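PDB 5MDM: glycoprotein from Chandipura virus, which probably attaches the virus to host receptors and, on acidification in the endosome, changes conformation to drive fusion of the viral and endosomal membranes. Local coordinates for residues S3-E8 / T331-M336; Y307-S312 / W388-M393. All coordinates share one frame; numbering follows the deposited sequence.

Overall arrangement
Interactions 1 and 2 lie side by side, their centres about 10 Å apart and both well to one side of the middle of this elongated chain. Along the sequence their segments alternate: 3-8, 307-312, 331-336, 388-393. Strand 2-7 joins them, since it pairs antiparallel with strand 325-338 in interaction 1 and with the short strand 392-393 of interaction 2. S3 O lies 2.9 Å from G392 N, a probable hydrogen bond, and Y333 packs on S310. Strand 2-7 is thereby built between two strands from much later in the chain, and segment 388-393 belongs to residues 371-393, a region probably involved in trimerization of this class III fusion glycoprotein.

Interaction 1: S3-E8 / T331-M336; sequences SIAFPE and TRYVRM
Residues I4 to P7 pair antiparallel with Y333 to M336, I4 and F6 facing M336 and V334 as hydrogen-bonded pairs while A5-R335 and P7-Y333 are non-hydrogen-bonded. The bonds I4 N to M336 O and M336 N to I4 O are both 2.9 Å, and F6 and V334 repeat this exchange. E8 N continues the pairing with a longer bond to R332 O, 3.2 Å. On the face carrying I4, F6, V334 and M336, M336 CG is anti to the carbonyl carbon (chi1 -59°), and the chain runs extended beyond it to bring SD beside F6, 3.9 Å from F6 CB and 5.1 Å from the ring centroid. This is an oblique Met-aromatic contact, and M336 CE goes on to P7 O at 3.6 Å. The two strands are neighbours in an antiparallel sheet that pairs the N-terminal strand 2-7 with strand 325-338, more than 300 residues later in the chain; backbone bonds of Y333 with G314 and T331 with G316 continue beyond the pair. The P7 and Y333 side chains lie side by side, P7 CD 3.9 Å from Y333 CE1; Y333 OH bonds to L317 O. At the exposed end E8 crosses R332 obliquely. Its OE2 sits over one face of the guanidinium, 3.5 Å from R332 NH2, with the carboxylate and guanidinium planes 77° apart, a salt bridge of charges without an N-H directed at the oxygen. R335 instead reaches H211 O and S210 O.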
loop_
_atom_site.group_PDB
_atom_site.type_symbol
_atom_site.label_atom_id
_atom_site.label_comp_id
_atom_site.label_asym_id
_atom_site.label_seq_id
_atom_site.Cartn_x
_atom_site.Cartn_y
_atom_site.Cartn_z
ATOM N N SER A 3 -10.195 -4.505 17.791
ATOM C CA SER A 3 -11.421 -4.099 18.456
ATOM C C SER A 3 -12.622 -4.833 17.888
ATOM O O SER A 3 -12.590 -5.324 16.765
ATOM C CB SER A 3 -11.616 -2.592 18.342
ATOM O OG SER A 3 -10.964 -2.105 17.185
ATOM N N ILE A 4 -13.674 -4.927 18.688
ATOM C CA ILE A 4 -14.930 -5.500 18.244
ATOM C C ILE A 4 -16.040 -4.690 18.871
ATOM O O ILE A 4 -15.817 -3.966 19.845
ATOM C CB ILE A 4 -15.098 -6.956 18.713
ATOM C CG1 ILE A 4 -14.965 -7.042 20.235
ATOM C CG2 ILE A 4 -14.098 -7.875 18.026
ATOM C CD1 ILE A 4 -15.307 -8.396 20.792
ATOM N N ALA A 5 -17.233 -4.800 18.301
ATOM C CA ALA A 5 -18.421 -4.270 18.947
ATOM C C ALA A 5 -19.122 -5.471 19.552
ATOM O O ALA A 5 -19.393 -6.450 18.858
ATOM C CB ALA A 5 -19.314 -3.560 17.951
ATOM N N PHE A 6 -19.394 -5.398 20.847
ATOM C CA PHE A 6 -19.861 -6.560 21.585
ATOM C C PHE A 6 -20.893 -6.136 22.625
ATOM O O PHE A 6 -20.814 -5.030 23.149
ATOM C CB PHE A 6 -18.661 -7.222 22.262
ATOM C CG PHE A 6 -18.913 -8.625 22.710
ATOM C CD1 PHE A 6 -19.187 -8.907 24.036
ATOM C CD2 PHE A 6 -18.879 -9.668 21.800
ATOM C CE1 PHE A 6 -19.421 -10.201 24.447
ATOM C CE2 PHE A 6 -19.112 -10.961 22.201
ATOM C CZ PHE A 6 -19.385 -11.232 23.527
ATOM N N PRO A 7 -21.873 -7.003 22.919
ATOM C CA PRO A 7 -22.831 -6.661 23.978
ATOM C C PRO A 7 -22.121 -6.364 25.301
ATOM O O PRO A 7 -21.205 -7.092 25.686
ATOM C CB PRO A 7 -23.705 -7.920 24.091
ATOM C CG PRO A 7 -22.938 -9.000 23.394
ATOM C CD PRO A 7 -22.181 -8.303 22.306
ATOM N N GLU A 8 -22.528 -5.290 25.971
ATOM C CA GLU A 8 -21.842 -4.833 27.177
ATOM C C GLU A 8 -21.930 -5.830 28.332
ATOM O O GLU A 8 -20.920 -6.159 28.950
ATOM C CB GLU A 8 -22.356 -3.457 27.607
ATOM C CG GLU A 8 -23.864 -3.343 27.686
ATOM C CD GLU A 8 -24.325 -1.932 27.986
ATOM O OE1 GLU A 8 -23.471 -1.019 28.056
ATOM O OE2 GLU A 8 -25.548 -1.739 28.154
ATOM N N THR A 331 -29.771 -5.647 23.558
ATOM C CA THR A 331 -28.512 -5.311 24.209
ATOM C C THR A 331 -27.998 -3.983 23.688
ATOM O O THR A 331 -28.537 -3.435 22.732
ATOM C CB THR A 331 -27.436 -6.382 23.958
ATOM O OG1 THR A 331 -26.293 -6.110 24.775
ATOM C CG2 THR A 331 -27.019 -6.390 22.497
ATOM N N ARG A 332 -26.963 -3.457 24.328
ATOM C CA ARG A 332 -26.273 -2.295 23.798
ATOM C C ARG A 332 -24.846 -2.696 23.482
ATOM O O ARG A 332 -24.064 -3.002 24.377
ATOM C CB ARG A 332 -26.313 -1.116 24.779
ATOM C CG ARG A 332 -25.492 0.100 24.340
ATOM C CD ARG A 332 -26.070 1.421 24.862
ATOM N NE ARG A 332 -26.172 1.462 26.317
ATOM C CZ ARG A 332 -27.305 1.287 26.994
ATOM N NH1 ARG A 332 -28.442 1.060 26.347
ATOM N NH2 ARG A 332 -27.305 1.339 28.321
ATOM N N TYR A 333 -24.520 -2.727 22.198
ATOM C CA TYR A 333 -23.163 -3.022 21.781
ATOM C C TYR A 333 -22.247 -1.881 22.197
ATOM O O TYR A 333 -22.621 -0.709 22.133
ATOM C CB TYR A 333 -23.095 -3.212 20.268
ATOM C CG TYR A 333 -23.718 -4.489 19.761
ATOM C CD1 TYR A 333 -22.936 -5.595 19.470
ATOM C CD2 TYR A 333 -25.087 -4.586 19.558
ATOM C CE1 TYR A 333 -23.499 -6.764 18.993
ATOM C CE2 TYR A 333 -25.659 -5.752 19.083
ATOM C CZ TYR A 333 -24.858 -6.836 18.802
ATOM O OH TYR A 333 -25.421 -7.999 18.331
ATOM N N VAL A 334 -21.050 -2.231 22.642
ATOM C CA VAL A 334 -20.035 -1.246 22.969
ATOM C C VAL A 334 -18.711 -1.691 22.371
ATOM O O VAL A 334 -18.532 -2.866 22.036
ATOM C CB VAL A 334 -19.873 -1.082 24.478
ATOM C CG1 VAL A 334 -21.182 -0.627 25.104
ATOM C CG2 VAL A 334 -19.407 -2.385 25.091
ATOM N N ARG A 335 -17.789 -0.747 22.224
ATOM C CA ARG A 335 -16.490 -1.054 21.651
ATOM C C ARG A 335 -15.579 -1.654 22.710
ATOM O O ARG A 335 -15.427 -1.110 23.804
ATOM C CB ARG A 335 -15.858 0.201 21.048
ATOM C CG ARG A 335 -14.433 0.028 20.565
ATOM C CD ARG A 335 -13.991 1.240 19.763
ATOM N NE ARG A 335 -14.808 1.415 18.562
ATOM C CZ ARG A 335 -15.300 2.580 18.153
ATOM N NH1 ARG A 335 -15.061 3.682 18.847
ATOM N NH2 ARG A 335 -16.031 2.641 17.049
ATOM N N MET A 336 -14.988 -2.796 22.381
ATOM C CA MET A 336 -14.034 -3.448 23.266
ATOM C C MET A 336 -12.774 -3.787 22.491
ATOM O O MET A 336 -12.817 -3.983 21.278
ATOM C CB MET A 336 -14.623 -4.735 23.836
ATOM C CG MET A 336 -15.890 -4.544 24.619
ATOM S SD MET A 336 -16.493 -6.114 25.245
ATOM C CE MET A 336 -17.930 -5.583 26.176
#

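Interaction 2: Y307-S312 / W388-M393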
loop_
_atom_site.group_PDB
_atom_site.type_symbol
_atom_site.label_atom_id
_atom_site.label_comp_id
_atom_site.label_asym_id
_atom_site.label_seq_id
_atom_site.Cartn_x
_atom_site.Cartn_y
_atom_site.Cartn_z
ATOM N N TYR A 307 -22.781 -12.878 10.999
ATOM C CA TYR A 307 -23.247 -11.938 9.976
ATOM C C TYR A 307 -24.426 -11.078 10.450
ATOM O O TYR A 307 -24.818 -10.129 9.776
ATOM C CB TYR A 307 -23.582 -12.660 8.666
ATOM C CG TYR A 307 -22.365 -13.240 7.982
ATOM C CD1 TYR A 307 -21.136 -12.602 8.066
ATOM C CD2 TYR A 307 -22.437 -14.433 7.275
ATOM C CE1 TYR A 307 -20.015 -13.126 7.454
ATOM C CE2 TYR A 307 -21.318 -14.967 6.660
ATOM C CZ TYR A 307 -20.111 -14.308 6.754
ATOM O OH TYR A 307 -18.991 -14.826 6.148
ATOM N N LEU A 308 -24.974 -11.404 11.616
ATOM C CA LEU A 308 -26.116 -10.684 12.168
ATOM C C LEU A 308 -25.660 -9.689 13.221
ATOM O O LEU A 308 -26.429 -8.830 13.651
ATOM C CB LEU A 308 -27.109 -11.658 12.805
ATOM C CG LEU A 308 -27.698 -12.769 11.939
ATOM C CD1 LEU A 308 -28.659 -13.603 12.750
ATOM C CD2 LEU A 308 -28.394 -12.181 10.733
ATOM N N ALA A 309 -24.407 -9.822 13.637
ATOM C CA ALA A 309 -23.847 -8.987 14.695
ATOM C C ALA A 309 -23.740 -7.524 14.290
ATOM O O ALA A 309 -23.575 -7.200 13.118
ATOM C CB ALA A 309 -22.480 -9.507 15.097
ATOM N N SER A 310 -23.827 -6.639 15.272
ATOM C CA SER A 310 -23.538 -5.236 15.041
ATOM C C SER A 310 -22.032 -5.077 15.007
ATOM O O SER A 310 -21.324 -5.687 15.808
ATOM C CB SER A 310 -24.120 -4.376 16.159
ATOM O OG SER A 310 -23.876 -3.005 15.916
ATOM N N LYS A 311 -21.537 -4.269 14.075
ATOM C CA LYS A 311 -20.102 -4.030 13.995
ATOM C C LYS A 311 -19.723 -2.684 14.591
ATOM O O LYS A 311 -18.550 -2.336 14.645
ATOM C CB LYS A 311 -19.598 -4.140 12.556
ATOM C CG LYS A 311 -19.572 -5.557 12.014
ATOM C CD LYS A 311 -18.763 -5.625 10.734
ATOM C CE LYS A 311 -18.735 -7.029 10.158
ATOM N NZ LYS A 311 -17.791 -7.105 9.005
ATOM N N SER A 312 -20.720 -1.937 15.048
ATOM C CA SER A 312 -20.494 -0.630 15.652
ATOM C C SER A 312 -21.270 -0.544 16.959
ATOM O O SER A 312 -22.263 -1.249 17.138
ATOM C CB SER A 312 -20.970 0.466 14.705
ATOM O OG SER A 312 -22.381 0.415 14.562
ATOM N N TRP A 388 -13.217 -13.505 12.057
ATOM C CA TRP A 388 -12.294 -12.411 11.785
ATOM C C TRP A 388 -12.960 -11.120 11.316
ATOM O O TRP A 388 -12.406 -10.032 11.482
ATOM C CB TRP A 388 -11.240 -12.844 10.767
ATOM C CG TRP A 388 -10.207 -11.795 10.525
ATOM C CD1 TRP A 388 -9.958 -11.138 9.356
ATOM C CD2 TRP A 388 -9.295 -11.260 11.488
ATOM N NE1 TRP A 388 -8.939 -10.236 9.529
ATOM C CE2 TRP A 388 -8.514 -10.289 10.830
ATOM C CE3 TRP A 388 -9.057 -11.515 12.845
ATOM C CZ2 TRP A 388 -7.516 -9.570 11.481
ATOM C CZ3 TRP A 388 -8.067 -10.802 13.489
ATOM C CH2 TRP A 388 -7.311 -9.840 12.809
ATOM N N HIS A 389 -14.147 -11.234 10.736
ATOM C CA HIS A 389 -14.791 -10.073 10.133
ATOM C C HIS A 389 -15.411 -9.144 11.165
ATOM O O HIS A 389 -15.667 -7.980 10.869
ATOM C CB HIS A 389 -15.838 -10.502 9.110
ATOM C CG HIS A 389 -17.089 -11.055 9.713
ATOM N ND1 HIS A 389 -18.220 -10.291 9.909
ATOM C CD2 HIS A 389 -17.396 -12.299 10.150
ATOM C CE1 HIS A 389 -19.167 -11.040 10.445
ATOM N NE2 HIS A 389 -18.692 -12.262 10.603
ATOM N N LEU A 390 -15.646 -9.658 12.368
ATOM C CA LEU A 390 -16.202 -8.854 13.448
ATOM C C LEU A 390 -15.126 -7.992 14.084
ATOM O O LEU A 390 -15.416 -7.081 14.862
ATOM C CB LEU A 390 -16.837 -9.747 14.511
ATOM C CG LEU A 390 -18.157 -10.398 14.120
ATOM C CD1 LEU A 390 -18.793 -11.037 15.334
ATOM C CD2 LEU A 390 -19.096 -9.383 13.485
ATOM N N ILE A 391 -13.881 -8.289 13.737
ATOM C CA ILE A 391 -12.733 -7.602 14.304
ATOM C C ILE A 391 -12.239 -6.499 13.381
ATOM O O ILE A 391 -12.156 -6.680 12.166
ATOM C CB ILE A 391 -11.589 -8.590 14.549
ATOM C CG1 ILE A 391 -12.096 -9.761 15.384
ATOM C CG2 ILE A 391 -10.407 -7.898 15.204
ATOM C CD1 ILE A 391 -11.038 -10.765 15.714
ATOM N N GLY A 392 -11.912 -5.355 13.968
ATOM C CA GLY A 392 -11.346 -4.252 13.224
ATOM C C GLY A 392 -10.005 -3.830 13.789
ATOM O O GLY A 392 -9.690 -4.095 14.954
ATOM N N MET A 393 -9.216 -3.160 12.957
ATOM C CA MET A 393 -7.885 -2.713 13.343
ATOM C C MET A 393 -7.467 -1.473 12.554
ATOM O O MET A 393 -7.812 -1.323 11.383
ATOM C CB MET A 393 -6.889 -3.845 13.108
ATOM C CG MET A 393 -7.242 -4.676 11.884
ATOM S SD MET A 393 -6.218 -6.137 11.709
ATOM C CE MET A 393 -4.612 -5.363 11.626
#
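K311 reaches H389 with its terminal amine, which bonds to the backbone O of H389 at 3.0 Å and, weakly, to ND1 of the same residue at 3.3 Å. The lysine chain is extended beyond CG and crosses the histidine side chain at about a right angle, bringing NZ to the edge of the imidazole, in its plane. The amine stands well above the plane of the H389 carbonyl, and its charge is also met by D283 in a salt bridge. H389 CG lies between its own backbone N and carbonyl carbon (chi1 74°). L390 CG lies over one face of the ring and Y307 CE1 over the opposite one, each offset toward the rim. Y307 and H389 meet obliquely, with ring planes at 45° and centroids 4.8 Å apart; Y307 CD1 comes 3.5 Å from H389 CE1. Imidazole NE2 bonds to the S306 hydroxyl, its stronger polar partner, which with the weak bond at ND1 probably helps to set the ring's orientation. The apolar part of the contact is made by L390, whose CD2 lies 3.8 Å from A309 CB and 4.1 Å from K311 CE. Y307 also packs on helix 270-295 and on F31 of the second subunit. The contact joins the loop between helix 302-306 and strand 316-322 to the turn leading into strand 392-393, the latter in a region that, by similarity, takes part in trimerization.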